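Local coordinates for protein peptidoglycan D,D-transpeptidase FtsI (Yersinia pestis, PDB 6SYN) that probably cross-links septal peptidoglycan during cell division as a class B penicillin-binding protein, a serine D,D-transpeptidase targeted by β-lactams, at residues 469-474 with 506-511; 188-193 with 223-228; 296-301 with 416-421; 265-270 with 310-315. All coordinates share one frame; numbering follows the deposited sequence.

How the contacts relate
Contacts 2 and 3 are largely buried, whereas contacts 1 and 4 are only partly so. Contacts 1 and 2 both belong to the central antiparallel sheet, one at the start of strand 471-478 and the other at the end of strand 217-223; their centres are about 22 Å apart. Contacts 3 and 4 sit in the neighbouring helical region and touch each other, Val297 packing against Val268 and the backbone of Lys269 and Glu270. All four are joined by van der Waals packing: an aromatic edge and a guanidinium in contact 1, a tethered tyrosine and a leucine in contact 2, methyls on aliphatic groups and backbone carbonyls in contacts 3 and 4, with a Thr-Ser pair in contact 3.

Contact 1 (469-474 with 506-511); sequences PRFALV and MNIEPD
A classic beta bulge at Arg470 and Phe471, both facing Ala464 where strand 471-478 sets out, meets the chain just beyond helix 492-505, whose end is a Schellman motif with Asn507 as its positive-phi residue. The contact is carried by Phe471 and Arg470 on one side and by Met506 and Ile508 on the other. Phe471 has CG anti to its carbonyl carbon (chi1 -47°), which sends the ring toward the helix end. Ile508 then comes in at the ring edge, near the ring plane, with CG1 3.9 Å from Phe471 CE2. Met506 reaches the tip of the same ring obliquely, its CG lying 3.7 Å from Phe471 CZ and its CB 3.8 Å from that atom. One face of the ring is taken by the preceding residue, with Arg470 CB 3.6 Å above the plane of Phe471 and over its centre. The Arg470 chain bends at chi2 and chi3, turning the guanidinium back so that the terminal methyl of Ile508 lies over one of its faces; NH1 of Arg470 is 3.6 Å from Ile508 CD1. That meeting is of van der Waals kind, a charged flat group resting on a methyl. Deeper in the fold, Phe471 also packs on Met499 and Val502 of helix 492-505. The loop beyond is tied down by Ile508 O bonding to Tyr434 OH and Asp511 OD1 to Ser467 OG. Such packing of a C-terminal helix across the antiparallel sheet is typical of the penicillin-binding transpeptidase fold, shared with the serine β-lactamases.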
loop_
_atom_site.group_PDB
_atom_site.type_symbol
_atom_site.label_atom_id
_atom_site.label_comp_id
_atom_site.label_asym_id
_atom_site.label_seq_id
_atom_site.Cartn_x
_atom_site.Cartn_y
_atom_site.Cartn_z
ATOM N N PRO A 469 2.730 -19.639 8.770
ATOM C CA PRO A 469 2.475 -18.446 7.969
ATOM C C PRO A 469 3.359 -18.386 6.720
ATOM O O PRO A 469 4.535 -18.687 6.814
ATOM C CB PRO A 469 2.824 -17.279 8.901
ATOM C CG PRO A 469 2.653 -17.848 10.292
ATOM C CD PRO A 469 3.048 -19.306 10.167
ATOM N N ARG A 470 2.755 -18.004 5.597
ATOM C CA ARG A 470 3.437 -17.824 4.295
ATOM C C ARG A 470 3.326 -16.358 3.870
ATOM O O ARG A 470 4.295 -15.842 3.277
ATOM C CB ARG A 470 2.826 -18.782 3.269
ATOM C CG ARG A 470 3.296 -20.222 3.431
ATOM C CD ARG A 470 4.729 -20.412 2.966
ATOM N NE ARG A 470 4.863 -20.044 1.560
ATOM C CZ ARG A 470 4.621 -20.854 0.530
ATOM N NH1 ARG A 470 4.242 -22.105 0.736
ATOM N NH2 ARG A 470 4.754 -20.410 -0.709
ATOM N N PHE A 471 2.205 -15.705 4.188
ATOM C CA PHE A 471 1.861 -14.355 3.679
ATOM C C PHE A 471 1.471 -13.439 4.835
ATOM O O PHE A 471 0.544 -13.767 5.594
ATOM C CB PHE A 471 0.736 -14.464 2.654
ATOM C CG PHE A 471 0.983 -15.550 1.641
ATOM C CD1 PHE A 471 2.036 -15.448 0.744
ATOM C CD2 PHE A 471 0.194 -16.686 1.608
ATOM C CE1 PHE A 471 2.275 -16.449 -0.183
ATOM C CE2 PHE A 471 0.433 -17.683 0.677
ATOM C CZ PHE A 471 1.473 -17.565 -0.213
ATOM N N ALA A 472 2.189 -12.327 4.956
ATOM C CA ALA A 472 1.780 -11.154 5.753
ATOM C C ALA A 472 0.948 -10.252 4.839
ATOM O O ALA A 472 1.350 -10.060 3.673
ATOM C CB ALA A 472 2.989 -10.451 6.315
ATOM N N LEU A 473 -0.194 -9.775 5.337
ATOM C CA LEU A 473 -1.071 -8.803 4.632
ATOM C C LEU A 473 -1.435 -7.669 5.591
ATOM O O LEU A 473 -1.792 -7.967 6.744
ATOM C CB LEU A 473 -2.322 -9.521 4.121
ATOM C CG LEU A 473 -3.369 -8.640 3.441
ATOM C CD1 LEU A 473 -2.770 -7.863 2.276
ATOM C CD2 LEU A 473 -4.544 -9.483 2.964
ATOM N N VAL A 474 -1.313 -6.427 5.117
ATOM C CA VAL A 474 -1.870 -5.201 5.759
ATOM C C VAL A 474 -2.918 -4.604 4.810
ATOM O O VAL A 474 -2.696 -4.605 3.580
ATOM C CB VAL A 474 -0.770 -4.175 6.102
ATOM C CG1 VAL A 474 -1.348 -2.830 6.527
ATOM C CG2 VAL A 474 0.190 -4.699 7.158
ATOM N N MET A 506 -2.147 -19.669 -4.648
ATOM C CA MET A 506 -0.798 -20.184 -4.299
ATOM C C MET A 506 -0.879 -21.643 -3.828
ATOM O O MET A 506 0.157 -22.160 -3.356
ATOM C CB MET A 506 -0.181 -19.305 -3.205
ATOM C CG MET A 506 0.018 -17.866 -3.655
ATOM S SD MET A 506 0.965 -17.772 -5.199
ATOM C CE MET A 506 2.576 -18.283 -4.610
ATOM N N ASN A 507 -2.056 -22.272 -3.960
ATOM C CA ASN A 507 -2.318 -23.717 -3.717
ATOM C C ASN A 507 -1.833 -24.129 -2.323
ATOM O O ASN A 507 -1.083 -25.120 -2.242
ATOM C CB ASN A 507 -1.639 -24.601 -4.770
ATOM C CG ASN A 507 -2.094 -24.334 -6.189
ATOM O OD1 ASN A 507 -3.282 -24.142 -6.446
ATOM N ND2 ASN A 507 -1.156 -24.346 -7.122
ATOM N N ILE A 508 -2.243 -23.420 -1.266
ATOM C CA ILE A 508 -1.792 -23.706 0.132
ATOM C C ILE A 508 -2.753 -24.708 0.778
ATOM O O ILE A 508 -3.968 -24.444 0.783
ATOM C CB ILE A 508 -1.664 -22.420 0.972
ATOM C CG1 ILE A 508 -0.767 -21.377 0.297
ATOM C CG2 ILE A 508 -1.185 -22.746 2.380
ATOM C CD1 ILE A 508 0.664 -21.825 0.078
ATOM N N GLU A 509 -2.210 -25.809 1.309
ATOM C CA GLU A 509 -2.966 -26.866 2.030
ATOM C C GLU A 509 -3.744 -26.202 3.165
ATOM O O GLU A 509 -3.154 -25.536 4.011
ATOM C CB GLU A 509 -2.019 -27.956 2.544
ATOM C CG GLU A 509 -2.684 -29.316 2.732
ATOM C CD GLU A 509 -2.758 -30.196 1.489
ATOM O OE1 GLU A 509 -1.719 -30.354 0.806
ATOM O OE2 GLU A 509 -3.857 -30.734 1.204
ATOM N N PRO A 510 -5.092 -26.316 3.179
ATOM C CA PRO A 510 -5.916 -25.827 4.287
ATOM C C PRO A 510 -5.439 -26.264 5.681
ATOM O O PRO A 510 -4.654 -27.182 5.767
ATOM C CB PRO A 510 -7.292 -26.439 3.990
ATOM C CG PRO A 510 -7.327 -26.547 2.485
ATOM C CD PRO A 510 -5.903 -26.876 2.087
ATOM N N ASP A 511 -5.979 -25.625 6.723
ATOM C CA ASP A 511 -5.345 -25.484 8.061
ATOM C C ASP A 511 -6.257 -25.997 9.188
ATOM O O ASP A 511 -5.724 -26.261 10.282
ATOM C CB ASP A 511 -4.972 -24.016 8.291
ATOM C CG ASP A 511 -3.580 -23.806 8.854
ATOM O OD1 ASP A 511 -2.758 -24.736 8.745
ATOM O OD2 ASP A 511 -3.332 -22.720 9.401
#

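Contact 2 (188-193 with 223-228); sequences LVYREL and SPSYNP
Trans chi1 torsions, 169° in Tyr190 and 178° in Leu193, send both side chains out from helix 183-199, the leucine to Ser223, the last residue of strand 217-223, and the tyrosine to Ser225 in the loop that follows. The helix here packs on an outermost strand of the five-stranded antiparallel sheet of the transpeptidase fold, and the contact covers the point where that strand turns into a loop through the cis peptide bond between Ser223 and Pro224. Tyr190 leans its phenol end on the methylene of Ser225, which it meets obliquely: Tyr190 OH is 3.8 Å from Ser225 CB, and Tyr190 CE1 is 3.9 Å from the same carbon. The two hydroxyls do not bond to each other. Each finds a partner in Gln118 instead, Tyr190 OH at the side-chain NE2 and Ser225 OG at the backbone O, so a single residue from the sequence range of the dimerisation domain holds both groups. The bond to Gln118 probably limits how far the ring can swing, and the Tyr190 side chain also packs on Ala221. One helical turn further on, Leu193 packs on Ala221 as well and reaches the last strand residue. Its CG stands 4.4 Å from Ser223 CB, a loose apolar approach in a buried setting, while the backbone of Ser223 keeps its sheet pairing with Gly205. Ser223 OG turns to a weak hydrogen bond with Asn194 ND2. The nearest approach of the leucine is made by one branch methyl, CD2 of Leu193, at 3.7 Å from Ser223 N.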
loop_
_atom_site.group_PDB
_atom_site.type_symbol
_atom_site.label_atom_id
_atom_site.label_comp_id
_atom_site.label_asym_id
_atom_site.label_seq_id
_atom_site.Cartn_x
_atom_site.Cartn_y
_atom_site.Cartn_z
ATOM N N LEU A 188 -5.946 -9.316 -7.679
ATOM C CA LEU A 188 -6.843 -9.709 -6.560
ATOM C C LEU A 188 -6.793 -8.644 -5.464
ATOM O O LEU A 188 -7.860 -8.190 -5.020
ATOM C CB LEU A 188 -6.428 -11.061 -5.980
ATOM C CG LEU A 188 -7.124 -11.407 -4.666
ATOM C CD1 LEU A 188 -8.630 -11.497 -4.871
ATOM C CD2 LEU A 188 -6.579 -12.691 -4.071
ATOM N N VAL A 189 -5.592 -8.299 -5.008
ATOM C CA VAL A 189 -5.391 -7.281 -3.939
ATOM C C VAL A 189 -6.082 -5.982 -4.371
ATOM O O VAL A 189 -7.008 -5.553 -3.667
ATOM C CB VAL A 189 -3.898 -7.072 -3.622
ATOM C CG1 VAL A 189 -3.663 -5.802 -2.820
ATOM C CG2 VAL A 189 -3.315 -8.270 -2.889
ATOM N N TYR A 190 -5.662 -5.386 -5.490
ATOM C CA TYR A 190 -6.139 -4.050 -5.930
ATOM C C TYR A 190 -7.664 -4.060 -6.091
ATOM O O TYR A 190 -8.305 -3.067 -5.705
ATOM C CB TYR A 190 -5.475 -3.603 -7.233
ATOM C CG TYR A 190 -6.132 -2.383 -7.828
ATOM C CD1 TYR A 190 -5.811 -1.109 -7.387
ATOM C CD2 TYR A 190 -7.128 -2.510 -8.783
ATOM C CE1 TYR A 190 -6.439 0.010 -7.909
ATOM C CE2 TYR A 190 -7.762 -1.402 -9.316
ATOM C CZ TYR A 190 -7.415 -0.137 -8.879
ATOM O OH TYR A 190 -8.041 0.951 -9.409
ATOM N N ARG A 191 -8.227 -5.131 -6.655
ATOM C CA ARG A 191 -9.674 -5.217 -6.995
ATOM C C ARG A 191 -10.507 -5.193 -5.709
ATOM O O ARG A 191 -11.566 -4.535 -5.698
ATOM C CB ARG A 191 -9.945 -6.470 -7.831
ATOM C CG ARG A 191 -11.402 -6.909 -7.877
ATOM C CD ARG A 191 -11.610 -7.964 -8.947
ATOM N NE ARG A 191 -10.969 -9.260 -8.695
ATOM C CZ ARG A 191 -9.743 -9.633 -9.096
ATOM N NH1 ARG A 191 -9.310 -10.856 -8.826
ATOM N NH2 ARG A 191 -8.949 -8.805 -9.754
ATOM N N GLU A 192 -10.058 -5.891 -4.667
ATOM C CA GLU A 192 -10.764 -5.942 -3.360
ATOM C C GLU A 192 -10.649 -4.574 -2.681
ATOM O O GLU A 192 -11.652 -4.118 -2.100
ATOM C CB GLU A 192 -10.202 -7.082 -2.507
ATOM C CG GLU A 192 -10.476 -8.452 -3.100
ATOM C CD GLU A 192 -11.949 -8.776 -3.273
ATOM O OE1 GLU A 192 -12.759 -8.270 -2.483
ATOM O OE2 GLU A 192 -12.279 -9.529 -4.200
ATOM N N LEU A 193 -9.476 -3.941 -2.780
ATOM C CA LEU A 193 -9.154 -2.649 -2.120
ATOM C C LEU A 193 -9.984 -1.530 -2.758
ATOM O O LEU A 193 -10.735 -0.854 -2.034
ATOM C CB LEU A 193 -7.657 -2.373 -2.287
ATOM C CG LEU A 193 -7.170 -1.047 -1.710
ATOM C CD1 LEU A 193 -7.191 -1.090 -0.189
ATOM C CD2 LEU A 193 -5.779 -0.710 -2.227
ATOM N N SER A 223 -5.868 2.702 -3.683
ATOM C CA SER A 223 -7.078 3.336 -4.257
ATOM C C SER A 223 -7.244 4.697 -3.590
ATOM O O SER A 223 -7.202 4.773 -2.366
ATOM C CB SER A 223 -8.284 2.463 -4.067
ATOM O OG SER A 223 -9.433 3.057 -4.653
ATOM N N PRO A 224 -7.425 5.803 -4.350
ATOM C CA PRO A 224 -7.568 5.763 -5.810
ATOM C C PRO A 224 -6.269 5.544 -6.601
ATOM O O PRO A 224 -5.197 5.833 -6.093
ATOM C CB PRO A 224 -8.099 7.165 -6.126
ATOM C CG PRO A 224 -7.460 8.029 -5.067
ATOM C CD PRO A 224 -7.514 7.173 -3.819
ATOM N N SER A 225 -6.402 5.035 -7.826
ATOM C CA SER A 225 -5.275 4.839 -8.769
ATOM C C SER A 225 -5.426 5.831 -9.921
ATOM O O SER A 225 -6.087 6.870 -9.716
ATOM C CB SER A 225 -5.195 3.418 -9.250
ATOM O OG SER A 225 -3.887 3.127 -9.733
ATOM N N TYR A 226 -4.798 5.535 -11.060
ATOM C CA TYR A 226 -4.849 6.336 -12.307
ATOM C C TYR A 226 -4.584 5.397 -13.476
ATOM O O TYR A 226 -4.009 4.319 -13.243
ATOM C CB TYR A 226 -3.838 7.487 -12.278
ATOM C CG TYR A 226 -2.377 7.115 -12.374
ATOM C CD1 TYR A 226 -1.754 6.945 -13.599
ATOM C CD2 TYR A 226 -1.596 6.996 -11.238
ATOM C CE1 TYR A 226 -0.406 6.634 -13.694
ATOM C CE2 TYR A 226 -0.249 6.683 -11.313
ATOM C CZ TYR A 226 0.352 6.505 -12.544
ATOM O OH TYR A 226 1.681 6.201 -12.604
ATOM N N ASN A 227 -4.983 5.798 -14.683
ATOM C CA ASN A 227 -4.691 5.033 -15.920
ATOM C C ASN A 227 -3.413 5.584 -16.554
ATOM O O ASN A 227 -3.380 6.728 -17.001
ATOM C CB ASN A 227 -5.880 5.021 -16.879
ATOM C CG ASN A 227 -5.698 4.033 -18.015
ATOM O OD1 ASN A 227 -4.678 3.350 -18.111
ATOM N ND2 ASN A 227 -6.695 3.944 -18.881
ATOM N N PRO A 228 -2.329 4.776 -16.611
ATOM C CA PRO A 228 -1.035 5.231 -17.123
ATOM C C PRO A 228 -0.912 5.129 -18.648
ATOM O O PRO A 228 0.091 5.550 -19.175
ATOM C CB PRO A 228 -0.056 4.256 -16.456
ATOM C CG PRO A 228 -0.837 2.961 -16.367
ATOM C CD PRO A 228 -2.284 3.371 -16.180
#

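Contact 3 (296-301 with 416-421); sequences SVTGIL and MESVAL
Leu301, Met416 and Val419 make up the buried part of this contact, and its one close approach is there: the CG2 methyl of Val419 sits 3.4 Å from Leu301 O. With CG1 of Val419 anti to its backbone N (chi1 178°), CG2 is left beside that N, facing the Leu301 carbonyl. The Leu301 side chain fills the same interior more loosely, with CD1 4.4 Å from Met416 CG, and it packs besides on Lys255 and Val259 of helix 255-264. Toward solvent lies the pair Thr298 and Ser418, both partly exposed and also loosely met, where CG2 of Thr298 is 4.1 Å from Ser418 CB. The threonine turns its methyl, not its hydroxyl, to the serine. The start of helix 297-303 is secured from within: Ser296 is its N-cap, and OG of Ser296 accepts from Gly299 N at 3.0 Å with an N-H...OG angle of 159°. This short helix leads into Ser304 and Asn306, which line the pocket of the bound ligand and fit the SxN motif of the family. Methyl against carbonyl and aliphatic against aliphatic imply that shape and burial, with little directional bonding, set the helix against segment 416-421.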
loop_
_atom_site.group_PDB
_atom_site.type_symbol
_atom_site.label_atom_id
_atom_site.label_comp_id
_atom_site.label_asym_id
_atom_site.label_seq_id
_atom_site.Cartn_x
_atom_site.Cartn_y
_atom_site.Cartn_z
ATOM N N SER A 296 -7.992 -11.946 30.194
ATOM C CA SER A 296 -6.733 -12.706 29.967
ATOM C C SER A 296 -5.879 -11.956 28.938
ATOM O O SER A 296 -6.412 -11.026 28.293
ATOM C CB SER A 296 -6.993 -14.125 29.527
ATOM O OG SER A 296 -7.452 -14.167 28.182
ATOM N N VAL A 297 -4.608 -12.350 28.795
ATOM C CA VAL A 297 -3.642 -11.760 27.820
ATOM C C VAL A 297 -4.168 -12.013 26.402
ATOM O O VAL A 297 -4.133 -11.070 25.577
ATOM C CB VAL A 297 -2.217 -12.305 28.027
ATOM C CG1 VAL A 297 -1.271 -11.868 26.921
ATOM C CG2 VAL A 297 -1.653 -11.893 29.375
ATOM N N THR A 298 -4.649 -13.228 26.129
ATOM C CA THR A 298 -5.370 -13.580 24.880
ATOM C C THR A 298 -6.526 -12.588 24.696
ATOM O O THR A 298 -6.631 -11.990 23.610
ATOM C CB THR A 298 -5.862 -15.032 24.927
ATOM O OG1 THR A 298 -4.809 -15.834 25.462
ATOM C CG2 THR A 298 -6.276 -15.567 23.574
ATOM N N GLY A 299 -7.342 -12.420 25.741
ATOM C CA GLY A 299 -8.515 -11.526 25.765
ATOM C C GLY A 299 -8.169 -10.092 25.391
ATOM O O GLY A 299 -9.009 -9.437 24.744
ATOM N N ILE A 300 -6.983 -9.612 25.778
ATOM C CA ILE A 300 -6.510 -8.218 25.520
ATOM C C ILE A 300 -6.361 -7.994 24.006
ATOM O O ILE A 300 -6.771 -6.913 23.538
ATOM C CB ILE A 300 -5.228 -7.932 26.327
ATOM C CG1 ILE A 300 -5.566 -7.849 27.818
ATOM C CG2 ILE A 300 -4.512 -6.674 25.852
ATOM C CD1 ILE A 300 -4.422 -8.182 28.742
ATOM N N LEU A 301 -5.845 -8.968 23.255
ATOM C CA LEU A 301 -5.737 -8.867 21.772
ATOM C C LEU A 301 -7.093 -9.188 21.120
ATOM O O LEU A 301 -7.402 -8.577 20.085
ATOM C CB LEU A 301 -4.627 -9.803 21.275
ATOM C CG LEU A 301 -3.221 -9.492 21.794
ATOM C CD1 LEU A 301 -2.243 -10.577 21.376
ATOM C CD2 LEU A 301 -2.731 -8.138 21.309
ATOM N N MET A 416 -3.435 -14.399 18.513
ATOM C CA MET A 416 -4.003 -13.517 17.455
ATOM C C MET A 416 -5.088 -14.254 16.651
ATOM O O MET A 416 -5.839 -13.559 15.939
ATOM C CB MET A 416 -2.901 -13.001 16.524
ATOM C CG MET A 416 -2.092 -11.876 17.139
ATOM S SD MET A 416 -0.430 -11.752 16.441
ATOM C CE MET A 416 -0.780 -11.061 14.825
ATOM N N GLU A 417 -5.187 -15.588 16.774
ATOM C CA GLU A 417 -6.237 -16.420 16.116
ATOM C C GLU A 417 -7.610 -16.073 16.691
ATOM O O GLU A 417 -8.624 -16.268 15.996
ATOM C CB GLU A 417 -5.977 -17.908 16.334
ATOM C CG GLU A 417 -4.694 -18.382 15.686
ATOM C CD GLU A 417 -4.666 -19.849 15.311
ATOM O OE1 GLU A 417 -3.645 -20.494 15.576
ATOM O OE2 GLU A 417 -5.662 -20.334 14.748
ATOM N N SER A 418 -7.607 -15.594 17.932
ATOM C CA SER A 418 -8.789 -15.213 18.742
ATOM C C SER A 418 -9.569 -14.068 18.082
ATOM O O SER A 418 -10.782 -13.959 18.344
ATOM C CB SER A 418 -8.334 -14.829 20.122
ATOM O OG SER A 418 -9.428 -14.765 21.015
ATOM N N VAL A 419 -8.907 -13.234 17.280
ATOM C CA VAL A 419 -9.488 -11.969 16.748
ATOM C C VAL A 419 -10.506 -12.310 15.648
ATOM O O VAL A 419 -11.529 -11.612 15.577
ATOM C CB VAL A 419 -8.381 -11.000 16.282
ATOM C CG1 VAL A 419 -8.939 -9.711 15.692
ATOM C CG2 VAL A 419 -7.422 -10.680 17.419
ATOM N N ALA A 420 -10.263 -13.364 14.859
ATOM C CA ALA A 420 -11.139 -13.825 13.752
ATOM C C ALA A 420 -12.005 -15.018 14.189
ATOM O O ALA A 420 -12.751 -15.539 13.341
ATOM C CB ALA A 420 -10.298 -14.179 12.550
ATOM N N LEU A 421 -11.912 -15.444 15.453
ATOM C CA LEU A 421 -12.807 -16.478 16.040
ATOM C C LEU A 421 -13.903 -15.775 16.836
ATOM O O LEU A 421 -13.710 -14.646 17.286
ATOM C CB LEU A 421 -11.987 -17.445 16.903
ATOM C CG LEU A 421 -11.110 -18.422 16.119
ATOM C CD1 LEU A 421 -10.062 -19.070 17.011
ATOM C CD2 LEU A 421 -11.953 -19.484 15.427
#

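Contact 4 (265-270 with 310-315); sequences HGVVKE and SKLALA
Ser310 OG, gripped by both Tyr279 OH and Val307 O, lies on helix 306-314 two residues before Leu312, which together with Ala315 packs against Val267 and Val268. The valines follow the Schellman motif that ends helix 255-264, in which Gly266 takes the positive phi. Val268 meets Leu312 about at a right angle, side chain across side chain: the CD2 methyl of Leu312 is 3.6 Å from Val268 CG1 and 4.0 Å from Val268 CG2, so it rests against both branches. Leu312 CG is anti to the carbonyl carbon (chi1 -66°), and from there its methyl extends to the valines; the same side chain packs on Val258 and Ala262 of helix 255-264. Val267 spans the other half of the contact. Its CG1 touches Ala315 CB at 3.6 Å and stands 4.2 Å from Leu312 CD2, while its second methyl, CG2, lies 3.4 Å from the backbone O of Ala315. The ends of two helices are thereby packed together, one beginning with Lys255 of the SxxK motif and the other with Asn306, both lining the ligand pocket. Leu312 is buried but Ala315 is exposed, so the contact grades from interior to surface. Methyl groups make almost all of it, consistent with a junction held mainly by apolar packing; Ser310 and Lys311 of helix 306-314 bond within the helix (Val307 O) or to Tyr279 and Asn275, not across this contact.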
loop_
_atom_site.group_PDB
_atom_site.type_symbol
_atom_site.label_atom_id
_atom_site.label_comp_id
_atom_site.label_asym_id
_atom_site.label_seq_id
_atom_site.Cartn_x
_atom_site.Cartn_y
_atom_site.Cartn_z
ATOM N N HIS A 265 9.616 -9.813 29.339
ATOM C CA HIS A 265 9.981 -9.052 30.566
ATOM C C HIS A 265 9.410 -9.738 31.814
ATOM O O HIS A 265 9.635 -9.212 32.915
ATOM C CB HIS A 265 9.509 -7.595 30.454
ATOM C CG HIS A 265 10.415 -6.716 29.659
ATOM N ND1 HIS A 265 11.042 -5.617 30.212
ATOM C CD2 HIS A 265 10.801 -6.760 28.365
ATOM C CE1 HIS A 265 11.771 -5.017 29.289
ATOM N NE2 HIS A 265 11.639 -5.697 28.149
ATOM N N GLY A 266 8.684 -10.850 31.650
ATOM C CA GLY A 266 8.094 -11.634 32.752
ATOM C C GLY A 266 7.047 -10.844 33.522
ATOM O O GLY A 266 6.751 -11.218 34.672
ATOM N N VAL A 267 6.493 -9.794 32.912
ATOM C CA VAL A 267 5.445 -8.917 33.512
ATOM C C VAL A 267 4.152 -9.731 33.665
ATOM O O VAL A 267 3.420 -9.509 34.657
ATOM C CB VAL A 267 5.252 -7.657 32.647
ATOM C CG1 VAL A 267 3.908 -6.980 32.871
ATOM C CG2 VAL A 267 6.388 -6.673 32.855
ATOM N N VAL A 268 3.894 -10.635 32.716
ATOM C CA VAL A 268 2.689 -11.519 32.665
ATOM C C VAL A 268 3.117 -12.897 32.153
ATOM O O VAL A 268 4.288 -13.051 31.741
ATOM C CB VAL A 268 1.573 -10.937 31.770
ATOM C CG1 VAL A 268 0.819 -9.807 32.450
ATOM C CG2 VAL A 268 2.099 -10.485 30.415
ATOM N N LYS A 269 2.179 -13.846 32.177
ATOM C CA LYS A 269 2.297 -15.204 31.589
ATOM C C LYS A 269 1.065 -15.439 30.702
ATOM O O LYS A 269 0.038 -14.784 30.951
ATOM C CB LYS A 269 2.453 -16.217 32.730
ATOM C CG LYS A 269 3.388 -15.761 33.848
ATOM C CD LYS A 269 3.918 -16.857 34.744
ATOM C CE LYS A 269 4.990 -17.702 34.088
ATOM N NZ LYS A 269 4.423 -18.939 33.504
ATOM N N GLU A 270 1.161 -16.321 29.701
ATOM C CA GLU A 270 0.098 -16.556 28.680
ATOM C C GLU A 270 -1.293 -16.441 29.304
ATOM O O GLU A 270 -2.147 -15.729 28.732
ATOM C CB GLU A 270 0.138 -17.969 28.109
ATOM C CG GLU A 270 1.314 -18.255 27.204
ATOM C CD GLU A 270 1.486 -19.740 26.931
ATOM O OE1 GLU A 270 1.057 -20.545 27.785
ATOM O OE2 GLU A 270 2.032 -20.089 25.866
ATOM N N SER A 310 -2.114 -0.816 28.116
ATOM C CA SER A 310 -1.607 0.351 28.886
ATOM C C SER A 310 -0.987 -0.152 30.192
ATOM O O SER A 310 0.075 0.362 30.591
ATOM C CB SER A 310 -2.682 1.374 29.159
ATOM O OG SER A 310 -3.446 1.006 30.301
ATOM N N LYS A 311 -1.627 -1.127 30.834
ATOM C CA LYS A 311 -1.131 -1.695 32.113
ATOM C C LYS A 311 0.153 -2.488 31.842
ATOM O O LYS A 311 1.034 -2.471 32.725
ATOM C CB LYS A 311 -2.228 -2.504 32.813
ATOM C CG LYS A 311 -3.215 -1.648 33.597
ATOM C CD LYS A 311 -4.391 -2.402 34.159
ATOM C CE LYS A 311 -5.291 -1.522 35.001
ATOM N NZ LYS A 311 -6.097 -2.313 35.963
ATOM N N LEU A 312 0.276 -3.117 30.666
ATOM C CA LEU A 312 1.468 -3.929 30.280
ATOM C C LEU A 312 2.658 -3.001 30.000
ATOM O O LEU A 312 3.756 -3.275 30.518
ATOM C CB LEU A 312 1.140 -4.798 29.059
ATOM C CG LEU A 312 0.095 -5.898 29.271
ATOM C CD1 LEU A 312 -0.112 -6.701 27.992
ATOM C CD2 LEU A 312 0.476 -6.821 30.422
ATOM N N ALA A 313 2.442 -1.945 29.212
ATOM C CA ALA A 313 3.420 -0.863 28.949
ATOM C C ALA A 313 3.977 -0.313 30.269
ATOM O O ALA A 313 5.213 -0.250 30.393
ATOM C CB ALA A 313 2.772 0.236 28.151
ATOM N N LEU A 314 3.098 0.067 31.205
ATOM C CA LEU A 314 3.461 0.847 32.422
ATOM C C LEU A 314 4.035 -0.066 33.517
ATOM O O LEU A 314 4.570 0.481 34.497
ATOM C CB LEU A 314 2.236 1.627 32.922
ATOM C CG LEU A 314 1.894 2.887 32.124
ATOM C CD1 LEU A 314 0.483 3.369 32.429
ATOM C CD2 LEU A 314 2.894 4.000 32.394
ATOM N N ALA A 315 3.967 -1.396 33.363
ATOM C CA ALA A 315 4.700 -2.355 34.226
ATOM C C ALA A 315 6.112 -2.574 33.661
ATOM O O ALA A 315 6.797 -3.511 34.121
ATOM C CB ALA A 315 3.940 -3.655 34.359
#